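Local coordinates for protein trehalose-6-phosphate phosphatase (Candida albicans, PDB 5DXF) that belongs to glycosyltransferase family 20 in its crystallised N-terminal part, which has a two-lobed GT-B-type architecture of largely parallel beta-sheets flanked by helices, at residues A[201-206]-A[224-229]; A[456-461]-A[473-478]. All blocks are in the same frame, centred on the assembly; numbering follows the deposited sequence.

Contact 1. Residues A[201-206]-A[224-229]; sequences IWIHDY and IGFFLH
The Phe226 ring has the carbonyl oxygen of Ile203 over one face, displaced toward the rim, and Asp205 O at its edge, near CZ. With CG anti to the backbone N (chi1 -174°), the side chain brings the phenyl group across to the backbone of the neighbouring strand. On the other side of the sheet, Trp202 meets Phe227 CB at its indole edge, NE1 to CB being 3.7 Å, and carries His204 CE1 over one face. His229 has Phe227 CD1 over the centre of one face and His204 at its rim. The two imidazoles meet rim to rim, planes 31° apart, and His204 ND1 and His229 NE2 share a hydrogen bond of 3.0 Å; Asn35 engages the other nitrogen of His204. At the strand ends His229 N donates to Asp205 OD1 (2.7 Å), approaching on the syn side and 28° out of the carboxylate plane.

Along the strands before this polar end the pairing is regular and parallel: Gly225 N to Ile201 O is 2.9 Å, and Ile203 N to Gly225 O is 3.1 Å. Ile203 CD1 packs on Ile224 CG2 at 3.8 Å, against helix 211-218, which completes the beta-alpha-beta crossover.

The chemistry therefore changes along the strands, from apolar packing to linked histidines and a carboxylate at their C-terminal ends, the end that in GT-B folds faces the interdomain cleft. His204, bonded at both ring nitrogens, is probably restrained in its rotation.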
ATOM      1  N   ILE A 201      20.615   6.911  -2.011  1.00 84.66           N
ATOM      2  CA  ILE A 201      19.768   6.530  -0.890  1.00 86.75           C
ATOM      3  C   ILE A 201      18.293   6.661  -1.208  1.00 83.95           C
ATOM      4  O   ILE A 201      17.843   7.693  -1.679  1.00 81.16           O
ATOM      5  CB  ILE A 201      20.070   7.349   0.377  1.00 80.17           C
ATOM      6  CG1 ILE A 201      21.571   7.458   0.595  1.00 87.77           C
ATOM      7  CG2 ILE A 201      19.437   6.696   1.587  1.00 67.95           C
ATOM      8  CD1 ILE A 201      22.200   6.173   1.077  1.00 87.55           C
ATOM      9  N   TRP A 202      17.551   5.595  -0.943  1.00 82.42           N
ATOM     10  CA  TRP A 202      16.117   5.588  -1.140  1.00 77.62           C
ATOM     11  C   TRP A 202      15.451   5.298   0.186  1.00 75.09           C
ATOM     12  O   TRP A 202      15.764   4.314   0.827  1.00 80.37           O
ATOM     13  CB  TRP A 202      15.750   4.512  -2.152  1.00 72.48           C
ATOM     14  CG  TRP A 202      14.420   4.695  -2.740  1.00 71.71           C
ATOM     15  CD1 TRP A 202      13.407   5.418  -2.228  1.00 71.27           C
ATOM     16  CD2 TRP A 202      13.942   4.142  -3.962  1.00 73.65           C
ATOM     17  NE1 TRP A 202      12.321   5.358  -3.048  1.00 74.17           N
ATOM     18  CE2 TRP A 202      12.624   4.576  -4.124  1.00 66.61           C
ATOM     19  CE3 TRP A 202      14.501   3.320  -4.937  1.00 73.80           C
ATOM     20  CZ2 TRP A 202      11.855   4.222  -5.215  1.00 61.36           C
ATOM     21  CZ3 TRP A 202      13.736   2.972  -6.021  1.00 67.42           C
ATOM     22  CH2 TRP A 202      12.429   3.419  -6.153  1.00 64.71           C
ATOM     23  N   ILE A 203      14.528   6.153   0.596  1.00 75.66           N
ATOM     24  CA  ILE A 203      13.823   5.955   1.854  1.00 73.88           C
ATOM     25  C   ILE A 203      12.322   5.991   1.670  1.00 69.58           C
ATOM     26  O   ILE A 203      11.805   6.796   0.904  1.00 63.45           O
ATOM     27  CB  ILE A 203      14.205   6.993   2.902  1.00 76.90           C
ATOM     28  CG1 ILE A 203      15.711   7.019   3.101  1.00 73.99           C
ATOM     29  CG2 ILE A 203      13.525   6.667   4.211  1.00 79.23           C
ATOM     30  CD1 ILE A 203      16.311   8.384   2.871  1.00 70.81           C
ATOM     31  N   HIS A 204      11.607   5.134   2.380  1.00 75.06           N
ATOM     32  CA  HIS A 204      10.169   5.065   2.197  1.00 68.53           C
ATOM     33  C   HIS A 204       9.327   5.355   3.429  1.00 65.37           C
ATOM     34  O   HIS A 204       9.563   4.831   4.502  1.00 65.77           O
ATOM     35  CB  HIS A 204       9.783   3.704   1.636  1.00 63.35           C
ATOM     36  CG  HIS A 204      10.631   3.259   0.492  1.00 62.55           C
ATOM     37  ND1 HIS A 204      10.140   3.122  -0.785  1.00 67.47           N
ATOM     38  CD2 HIS A 204      11.931   2.899   0.433  1.00 66.88           C
ATOM     39  CE1 HIS A 204      11.101   2.707  -1.585  1.00 69.62           C
ATOM     40  NE2 HIS A 204      12.200   2.568  -0.870  1.00 74.50           N
ATOM     41  N   ASP A 205       8.345   6.220   3.238  1.00 61.75           N
ATOM     42  CA  ASP A 205       7.176   6.348   4.098  1.00 61.49           C
ATOM     43  C   ASP A 205       7.300   7.150   5.386  1.00 61.71           C
ATOM     44  O   ASP A 205       8.337   7.698   5.701  1.00 62.72           O
ATOM     45  CB  ASP A 205       6.550   4.987   4.368  1.00 53.00           C
ATOM     46  CG  ASP A 205       5.275   4.781   3.604  1.00 53.89           C
ATOM     47  OD1 ASP A 205       4.925   5.640   2.782  1.00 53.43           O
ATOM     48  OD2 ASP A 205       4.615   3.754   3.818  1.00 54.64           O
ATOM     49  N   TYR A 206       6.196   7.197   6.115  1.00 64.11           N
ATOM     50  CA  TYR A 206       6.003   8.080   7.258  1.00 66.75           C
ATOM     51  C   TYR A 206       6.866   7.822   8.487  1.00 60.87           C
ATOM     52  O   TYR A 206       7.044   8.706   9.310  1.00 64.33           O
ATOM     53  CB  TYR A 206       4.525   8.172   7.623  1.00 60.21           C
ATOM     54  CG  TYR A 206       3.848   6.845   7.787  1.00 61.57           C
ATOM     55  CD1 TYR A 206       3.501   6.086   6.693  1.00 59.24           C
ATOM     56  CD2 TYR A 206       3.552   6.357   9.041  1.00 56.08           C
ATOM     57  CE1 TYR A 206       2.875   4.868   6.846  1.00 61.39           C
ATOM     58  CE2 TYR A 206       2.930   5.146   9.206  1.00 58.72           C
ATOM     59  CZ  TYR A 206       2.591   4.407   8.106  1.00 67.81           C
ATOM     60  OH  TYR A 206       1.974   3.200   8.278  1.00 59.84           O
ATOM     61  N   ILE A 224      19.841  11.740  -2.480  1.00 86.64           N
ATOM     62  CA  ILE A 224      18.820  11.147  -1.629  1.00 81.38           C
ATOM     63  C   ILE A 224      17.429  11.329  -2.221  1.00 77.76           C
ATOM     64  O   ILE A 224      17.034  12.439  -2.584  1.00 75.50           O
ATOM     65  CB  ILE A 224      18.852  11.749  -0.211  1.00 82.80           C
ATOM     66  CG1 ILE A 224      20.223  11.511   0.426  1.00 79.74           C
ATOM     67  CG2 ILE A 224      17.751  11.150   0.647  1.00 85.72           C
ATOM     68  CD1 ILE A 224      20.323  11.979   1.841  1.00 84.13           C
ATOM     69  N   GLY A 225      16.688  10.236  -2.289  1.00 77.95           N
ATOM     70  CA  GLY A 225      15.326  10.253  -2.786  1.00 76.81           C
ATOM     71  C   GLY A 225      14.341   9.757  -1.746  1.00 74.82           C
ATOM     72  O   GLY A 225      14.599   8.779  -1.061  1.00 71.46           O
ATOM     73  N   PHE A 226      13.217  10.443  -1.610  1.00 65.12           N
ATOM     74  CA  PHE A 226      12.189   9.983  -0.703  1.00 60.34           C
ATOM     75  C   PHE A 226      10.880   9.701  -1.419  1.00 56.19           C
ATOM     76  O   PHE A 226      10.400  10.502  -2.200  1.00 52.40           O
ATOM     77  CB  PHE A 226      11.983  10.974   0.436  1.00 60.96           C
ATOM     78  CG  PHE A 226      11.038  10.485   1.485  1.00 61.39           C
ATOM     79  CD1 PHE A 226      11.511   9.871   2.620  1.00 67.11           C
ATOM     80  CD2 PHE A 226       9.676  10.618   1.322  1.00 55.61           C
ATOM     81  CE1 PHE A 226      10.646   9.407   3.583  1.00 65.18           C
ATOM     82  CE2 PHE A 226       8.804  10.159   2.276  1.00 54.42           C
ATOM     83  CZ  PHE A 226       9.293   9.554   3.408  1.00 68.12           C
ATOM     84  N   PHE A 227      10.307   8.543  -1.144  1.00 57.45           N
ATOM     85  CA  PHE A 227       9.008   8.212  -1.686  1.00 56.98           C
ATOM     86  C   PHE A 227       7.968   7.970  -0.600  1.00 57.08           C
ATOM     87  O   PHE A 227       8.208   7.257   0.355  1.00 59.20           O
ATOM     88  CB  PHE A 227       9.089   7.007  -2.605  1.00 49.67           C
ATOM     89  CG  PHE A 227       7.895   6.853  -3.474  1.00 45.50           C
ATOM     90  CD1 PHE A 227       6.794   6.178  -3.029  1.00 47.28           C
ATOM     91  CD2 PHE A 227       7.868   7.409  -4.723  1.00 51.13           C
ATOM     92  CE1 PHE A 227       5.681   6.046  -3.821  1.00 48.08           C
ATOM     93  CE2 PHE A 227       6.762   7.279  -5.528  1.00 54.17           C
ATOM     94  CZ  PHE A 227       5.665   6.594  -5.075  1.00 49.42           C
ATOM     95  N   LEU A 228       6.807   8.577  -0.762  1.00 52.71           N
ATOM     96  CA  LEU A 228       5.716   8.412   0.186  1.00 52.99           C
ATOM     97  C   LEU A 228       4.668   7.476  -0.399  1.00 51.97           C
ATOM     98  O   LEU A 228       4.055   7.786  -1.418  1.00 56.81           O
ATOM     99  CB  LEU A 228       5.094   9.765   0.533  1.00 53.17           C
ATOM    100  CG  LEU A 228       4.185   9.777   1.761  1.00 54.69           C
ATOM    101  CD1 LEU A 228       5.016   9.590   3.021  1.00 54.60           C
ATOM    102  CD2 LEU A 228       3.373  11.060   1.829  1.00 54.05           C
ATOM    103  N   HIS A 229       4.471   6.324   0.236  1.00 50.51           N
ATOM    104  CA  HIS A 229       3.504   5.343  -0.255  1.00 57.88           C
ATOM    105  C   HIS A 229       2.096   5.725   0.178  1.00 52.37           C
ATOM    106  O   HIS A 229       1.120   5.457  -0.525  1.00 50.61           O
ATOM    107  CB  HIS A 229       3.845   3.935   0.248  1.00 54.60           C
ATOM    108  CG  HIS A 229       5.118   3.381  -0.306  1.00 61.83           C
ATOM    109  ND1 HIS A 229       5.143   2.474  -1.346  1.00 52.55           N
ATOM    110  CD2 HIS A 229       6.409   3.589   0.042  1.00 57.47           C
ATOM    111  CE1 HIS A 229       6.394   2.156  -1.618  1.00 50.51           C
ATOM    112  NE2 HIS A 229       7.183   2.818  -0.790  1.00 59.56           N
TER

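Contact 2. Residues A[456-461]-A[473-478]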
ATOM      1  N   ILE A 456     -14.736  -2.597 -10.304  1.00 48.59           N
ATOM      2  CA  ILE A 456     -15.340  -1.337  -9.901  1.00 53.55           C
ATOM      3  C   ILE A 456     -14.412  -0.630  -8.920  1.00 48.59           C
ATOM      4  O   ILE A 456     -13.962  -1.220  -7.931  1.00 49.53           O
ATOM      5  CB  ILE A 456     -16.725  -1.540  -9.267  1.00 48.19           C
ATOM      6  CG1 ILE A 456     -17.618  -2.361 -10.197  1.00 47.45           C
ATOM      7  CG2 ILE A 456     -17.372  -0.196  -8.968  1.00 51.64           C
ATOM      8  CD1 ILE A 456     -19.040  -2.506  -9.698  1.00 48.41           C
ATOM      9  N   LEU A 457     -14.127   0.635  -9.207  1.00 49.99           N
ATOM     10  CA  LEU A 457     -13.092   1.372  -8.501  1.00 59.29           C
ATOM     11  C   LEU A 457     -13.631   2.650  -7.868  1.00 56.07           C
ATOM     12  O   LEU A 457     -14.367   3.412  -8.499  1.00 55.15           O
ATOM     13  CB  LEU A 457     -11.942   1.702  -9.460  1.00 53.48           C
ATOM     14  CG  LEU A 457     -10.526   1.616  -8.895  1.00 62.06           C
ATOM     15  CD1 LEU A 457     -10.315   0.257  -8.261  1.00 57.54           C
ATOM     16  CD2 LEU A 457      -9.496   1.860  -9.988  1.00 63.01           C
ATOM     17  N   SER A 458     -13.268   2.867  -6.609  1.00 53.13           N
ATOM     18  CA  SER A 458     -13.613   4.099  -5.915  1.00 51.34           C
ATOM     19  C   SER A 458     -12.845   5.236  -6.567  1.00 50.84           C
ATOM     20  O   SER A 458     -11.685   5.071  -6.939  1.00 52.35           O
ATOM     21  CB  SER A 458     -13.285   4.005  -4.422  1.00 49.42           C
ATOM     22  OG  SER A 458     -13.399   5.266  -3.787  1.00 47.91           O
ATOM     23  N   GLU A 459     -13.490   6.386  -6.726  1.00 50.26           N
ATOM     24  CA  GLU A 459     -12.834   7.521  -7.361  1.00 53.62           C
ATOM     25  C   GLU A 459     -11.838   8.177  -6.410  1.00 54.31           C
ATOM     26  O   GLU A 459     -11.031   9.013  -6.819  1.00 54.03           O
ATOM     27  CB  GLU A 459     -13.867   8.543  -7.832  1.00 51.85           C
ATOM     28  CG  GLU A 459     -14.687   9.155  -6.712  1.00 51.05           C
ATOM     29  CD  GLU A 459     -15.779  10.065  -7.231  1.00 62.81           C
ATOM     30  OE1 GLU A 459     -16.362   9.751  -8.289  1.00 67.86           O
ATOM     31  OE2 GLU A 459     -16.052  11.099  -6.585  1.00 69.60           O
ATOM     32  N   PHE A 460     -11.897   7.789  -5.140  1.00 52.48           N
ATOM     33  CA  PHE A 460     -11.039   8.381  -4.123  1.00 58.39           C
ATOM     34  C   PHE A 460      -9.754   7.590  -3.910  1.00 55.85           C
ATOM     35  O   PHE A 460      -8.835   8.064  -3.243  1.00 60.72           O
ATOM     36  CB  PHE A 460     -11.793   8.506  -2.799  1.00 53.68           C
ATOM     37  CG  PHE A 460     -12.998   9.394  -2.872  1.00 54.15           C
ATOM     38  CD1 PHE A 460     -12.857  10.769  -2.948  1.00 51.01           C
ATOM     39  CD2 PHE A 460     -14.272   8.856  -2.857  1.00 45.52           C
ATOM     40  CE1 PHE A 460     -13.964  11.590  -3.014  1.00 49.67           C
ATOM     41  CE2 PHE A 460     -15.383   9.672  -2.922  1.00 47.97           C
ATOM     42  CZ  PHE A 460     -15.229  11.040  -3.000  1.00 58.10           C
ATOM     43  N   THR A 461      -9.683   6.385  -4.467  1.00 61.28           N
ATOM     44  CA  THR A 461      -8.457   5.603  -4.364  1.00 66.30           C
ATOM     45  C   THR A 461      -7.443   6.110  -5.383  1.00 62.81           C
ATOM     46  O   THR A 461      -7.812   6.645  -6.430  1.00 65.96           O
ATOM     47  CB  THR A 461      -8.704   4.092  -4.572  1.00 65.76           C
ATOM     48  OG1 THR A 461      -7.549   3.358  -4.147  1.00 57.34           O
ATOM     49  CG2 THR A 461      -8.988   3.776  -6.031  1.00 67.77           C
ATOM     50  N   VAL A 473     -16.882   4.603  -9.038  1.00 60.45           N
ATOM     51  CA  VAL A 473     -17.981   4.806  -8.116  1.00 54.78           C
ATOM     52  C   VAL A 473     -17.642   5.803  -7.017  1.00 52.43           C
ATOM     53  O   VAL A 473     -16.484   6.051  -6.731  1.00 48.48           O
ATOM     54  CB  VAL A 473     -18.468   3.459  -7.548  1.00 20.00           C
ATOM     55  CG1 VAL A 473     -17.699   3.044  -6.306  1.00 20.00           C
ATOM     56  CG2 VAL A 473     -19.968   3.457  -7.336  1.00 20.00           C
ATOM     57  N   ASN A 474     -18.672   6.363  -6.403  1.00 51.10           N
ATOM     58  CA  ASN A 474     -18.505   7.062  -5.152  1.00 52.19           C
ATOM     59  C   ASN A 474     -18.913   6.103  -4.041  1.00 47.40           C
ATOM     60  O   ASN A 474     -20.072   5.768  -3.896  1.00 46.94           O
ATOM     61  CB  ASN A 474     -19.374   8.314  -5.135  1.00 48.81           C
ATOM     62  CG  ASN A 474     -19.269   9.089  -3.841  1.00 51.45           C
ATOM     63  OD1 ASN A 474     -18.242   9.090  -3.180  1.00 49.64           O
ATOM     64  ND2 ASN A 474     -20.335   9.762  -3.484  1.00 52.40           N
ATOM     65  N   PRO A 475     -17.948   5.673  -3.249  1.00 46.05           N
ATOM     66  CA  PRO A 475     -18.188   4.656  -2.218  1.00 51.38           C
ATOM     67  C   PRO A 475     -19.169   5.128  -1.149  1.00 55.91           C
ATOM     68  O   PRO A 475     -19.881   4.311  -0.568  1.00 62.42           O
ATOM     69  CB  PRO A 475     -16.796   4.422  -1.620  1.00 45.26           C
ATOM     70  CG  PRO A 475     -16.029   5.656  -1.943  1.00 44.05           C
ATOM     71  CD  PRO A 475     -16.540   6.104  -3.277  1.00 46.02           C
ATOM     72  N   TRP A 476     -19.207   6.434  -0.905  1.00 49.15           N
ATOM     73  CA  TRP A 476     -20.144   7.005   0.053  1.00 39.36           C
ATOM     74  C   TRP A 476     -21.575   6.901  -0.464  1.00 49.63           C
ATOM     75  O   TRP A 476     -22.521   6.796   0.315  1.00 55.19           O
ATOM     76  CB  TRP A 476     -19.791   8.464   0.346  1.00 45.06           C
ATOM     77  CG  TRP A 476     -18.403   8.641   0.872  1.00 42.08           C
ATOM     78  CD1 TRP A 476     -17.307   9.055   0.172  1.00 41.39           C
ATOM     79  CD2 TRP A 476     -17.957   8.401   2.211  1.00 35.58           C
ATOM     80  NE1 TRP A 476     -16.207   9.092   0.992  1.00 36.76           N
ATOM     81  CE2 TRP A 476     -16.579   8.696   2.251  1.00 33.45           C
ATOM     82  CE3 TRP A 476     -18.587   7.969   3.382  1.00 43.20           C
ATOM     83  CZ2 TRP A 476     -15.823   8.573   3.413  1.00 32.90           C
ATOM     84  CZ3 TRP A 476     -17.834   7.847   4.535  1.00 31.00           C
ATOM     85  CH2 TRP A 476     -16.467   8.146   4.542  1.00 31.71           C
ATOM     86  N   ASP A 477     -21.722   6.933  -1.783  1.00 50.77           N
ATOM     87  CA  ASP A 477     -23.028   6.781  -2.409  1.00 49.08           C
ATOM     88  C   ASP A 477     -23.370   5.301  -2.564  1.00 60.38           C
ATOM     89  O   ASP A 477     -23.043   4.679  -3.573  1.00 59.32           O
ATOM     90  CB  ASP A 477     -23.057   7.487  -3.767  1.00 48.15           C
ATOM     91  CG  ASP A 477     -24.455   7.603  -4.334  1.00 55.46           C
ATOM     92  OD1 ASP A 477     -24.592   8.023  -5.502  1.00 66.02           O
ATOM     93  OD2 ASP A 477     -25.419   7.272  -3.613  1.00 56.91           O
ATOM     94  N   SER A 478     -23.982   4.743  -1.537  1.00 61.77           N
ATOM     95  CA  SER A 478     -24.298   3.329  -1.504  1.00 63.23           C
ATOM     96  C   SER A 478     -25.290   2.914  -2.565  1.00 60.41           C
ATOM     97  O   SER A 478     -25.156   1.860  -3.169  1.00 61.84           O
ATOM     98  CB  SER A 478     -24.798   2.945  -0.123  1.00 60.68           C
ATOM     99  OG  SER A 478     -23.832   3.292   0.844  1.00 68.99           O
TER
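Phe460 and Trp476 form an offset edge-to-face pair: the indole turns an edge toward the face of the phenyl ring, with planes 73° apart and the centroids of the phenyl and five-membered rings separated by 5.5 Å. Their closest atoms are Phe460 CE2 and Trp476 CD1, 3.7 Å apart. Around the rim of the same phenyl ring come Asn474 OD1 and the proline ring of Pro475, whose CD lies 3.6 Å from Phe460 CD2. The Asn474 amide is inclined to the phenyl plane by 62°, and Glu459 CG sits over one phenyl face.

Ser458 lies at the start of the turn that carries Phe460. Its OG, anti to the backbone N (chi1 170°), reaches forward to accept from Phe460 N at 3.2 Å, an ST turn following the strand; the same hydroxyl also bonds to Ser432 O and lies against Pro475. The main chains meet in a single parallel bridge, with Val473 N to Leu457 O at 2.8 Å and Glu459 N to Val473 O at 3.0 Å. Beyond it the segments diverge, one into the ST turn and the other into a type I turn from Asn474 to Asp477.

Ile456 CG2 reaches Val473 CB at 4.1 Å, and both side chains pack against helix 478-489, at whose N-cap Asp477 makes a weak bond to Gly480 N. Pro475 and Trp476 lean on Gln348 of helix 346-359, while strand 428-430 flanks strand 455-458 on the side away from strand 471-473.

Both contacts join neighbouring parallel strands and the loops that follow them, contact 1 along nearly the whole strand and contact 2 by one bridge at its end, but in separate sheets. Contact 1 lies inside the large mixed sheet of one lobe, contact 2 at the border of a three-stranded parallel sheet in the other. Their centres are 29 Å apart and lie on opposite sides of the chain's centre, at 14 and 18 Å from it. The nearest atoms of the two contacts remain about 10 Å apart. Contact 1 is buried and contact 2 only partly so. The C-terminal helix 512-526 supplies Trp515 and Phe519 to the aromatic face of contact 1, returning the chain to the first lobe after contact 2.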